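Local atomic coordinates of flavohemoprotein (Vibrio cholerae O1 biovar El Tor, PDB entry 4EH1), a protein that probably converts nitric oxide to nitrate using O2 and NAD(P)H, this chain being its FAD- and NAD(P)H-binding reductase domain. Residues G37-I42 against A103-F108. Sequence-based numbering, arbitrary orientation.
With SO4 (sulfate ion), chain E.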
# COMPACT_ATOMS: atom_id res chain seq x y z
N GLY A 37 -19.96 10.13 -1.35
CA GLY A 37 -20.89 9.08 -1.74
C GLY A 37 -20.80 8.81 -3.22
O GLY A 37 -21.10 7.71 -3.68
N GLN A 38 -20.38 9.81 -4.00
CA GLN A 38 -20.30 9.65 -5.46
C GLN A 38 -19.07 8.86 -5.88
O GLN A 38 -18.17 8.61 -5.06
CB GLN A 38 -20.35 10.99 -6.19
CG GLN A 38 -21.66 11.70 -5.98
CD GLN A 38 -21.77 12.92 -6.84
OE1 GLN A 38 -20.94 13.84 -6.76
NE2 GLN A 38 -22.79 12.95 -7.68
N TYR A 39 -19.04 8.45 -7.15
CA TYR A 39 -17.94 7.59 -7.65
C TYR A 39 -17.36 8.17 -8.93
O TYR A 39 -18.03 8.93 -9.64
CB TYR A 39 -18.43 6.15 -7.93
CG TYR A 39 -19.63 6.11 -8.85
CD1 TYR A 39 -20.91 6.08 -8.33
CD2 TYR A 39 -19.48 6.17 -10.23
CE1 TYR A 39 -22.03 6.10 -9.18
CE2 TYR A 39 -20.56 6.18 -11.07
CZ TYR A 39 -21.84 6.15 -10.55
OH TYR A 39 -22.91 6.16 -11.39
N ILE A 40 -16.12 7.81 -9.23
CA ILE A 40 -15.55 8.12 -10.52
C ILE A 40 -15.48 6.83 -11.32
O ILE A 40 -15.88 5.75 -10.84
CB ILE A 40 -14.14 8.82 -10.42
CG1 ILE A 40 -13.19 8.10 -9.45
CG2 ILE A 40 -14.29 10.23 -9.90
CD1 ILE A 40 -12.48 6.92 -10.05
N GLY A 41 -15.00 6.95 -12.54
CA GLY A 41 -14.79 5.81 -13.41
C GLY A 41 -13.31 5.61 -13.67
O GLY A 41 -12.56 6.57 -13.87
N ILE A 42 -12.87 4.36 -13.66
CA ILE A 42 -11.50 4.05 -14.02
C ILE A 42 -11.50 3.19 -15.29
O ILE A 42 -12.28 2.25 -15.40
CB ILE A 42 -10.78 3.28 -12.90
CG1 ILE A 42 -10.64 4.15 -11.63
CG2 ILE A 42 -9.40 2.80 -13.36
CD1 ILE A 42 -9.64 5.30 -11.76
N ALA A 103 -15.21 11.52 -14.67
CA ALA A 103 -15.59 12.51 -13.68
C ALA A 103 -16.61 11.98 -12.71
O ALA A 103 -17.35 11.07 -13.03
CB ALA A 103 -16.18 13.72 -14.42
N PRO A 104 -16.70 12.58 -11.52
CA PRO A 104 -17.63 12.08 -10.50
C PRO A 104 -19.10 12.08 -10.93
O PRO A 104 -19.55 13.00 -11.60
CB PRO A 104 -17.41 13.05 -9.32
CG PRO A 104 -15.98 13.52 -9.49
CD PRO A 104 -15.84 13.66 -11.00
N ALA A 105 -19.83 11.06 -10.50
CA ALA A 105 -21.26 10.90 -10.81
C ALA A 105 -21.93 10.09 -9.70
O ALA A 105 -21.26 9.62 -8.77
CB ALA A 105 -21.44 10.20 -12.18
N GLY A 106 -23.24 9.92 -9.80
CA GLY A 106 -23.96 9.05 -8.88
C GLY A 106 -24.98 9.81 -8.06
O GLY A 106 -24.78 10.97 -7.72
N ASP A 107 -26.07 9.13 -7.74
CA ASP A 107 -27.21 9.73 -7.07
C ASP A 107 -27.18 9.44 -5.59
O ASP A 107 -28.06 9.87 -4.86
CB ASP A 107 -28.49 9.18 -7.66
CG ASP A 107 -28.70 9.63 -9.09
OD1 ASP A 107 -28.45 10.83 -9.37
OD2 ASP A 107 -29.10 8.77 -9.92
N PHE A 108 -26.18 8.68 -5.15
CA PHE A 108 -26.07 8.39 -3.74
C PHE A 108 -25.01 9.29 -3.12
O PHE A 108 -23.84 9.23 -3.48
CB PHE A 108 -25.78 6.90 -3.53
CG PHE A 108 -25.36 6.57 -2.13
CD1 PHE A 108 -26.31 6.30 -1.15
CD2 PHE A 108 -24.02 6.56 -1.78
CE1 PHE A 108 -25.93 5.99 0.14
CE2 PHE A 108 -23.62 6.27 -0.50
CZ PHE A 108 -24.58 5.97 0.46
S SO4 E . -15.31 12.72 -18.37
O1 SO4 E . -15.41 12.13 -19.71
O2 SO4 E . -14.98 14.12 -18.47
O3 SO4 E . -16.56 12.55 -17.64
O4 SO4 E . -14.22 12.11 -17.61
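Tyr39 chi1 (54°) sets CG between the backbone N and the carbonyl carbon. The ring comes to lie with one face over Ala105 O, which is offset toward the rim, and Gly106 CA lies 3.5 Å from Tyr39 CE1. In Gln38, chi1 (-64°) puts CG beside the backbone N, and the extended chain carries the amide across to 103-108. Its NE2 donates to Gly106 O at 2.8 Å, an almost straight bond on a carbonyl lone pair and in the plane of the glutamine amide; OE1 accepts from Gln35 N, so both ends of the amide are held.

Tyr39 and Ala105 form an antiparallel hydrogen-bonded pair: Tyr39 N reaches Ala105 O at 3.0 Å and Ala105 N reaches Tyr39 O at 2.9 Å. Tyr39 O also takes a CA-H...O contact from Pro104 CA. Ile40 CG2 packs on Pro104 CG at 3.7 Å, while Gly37 O meets the edge of the Phe108 ring.

Strands 39-44 and 98-105 are neighbours in the antiparallel sheet of the FAD-binding domain, and Tyr39 touches the FAD. The two backbone bonds hold the Tyr39 main chain in register, and the Ala105 carbonyl packed against the ring is consistent with a tyrosine kept in place beside the flavin.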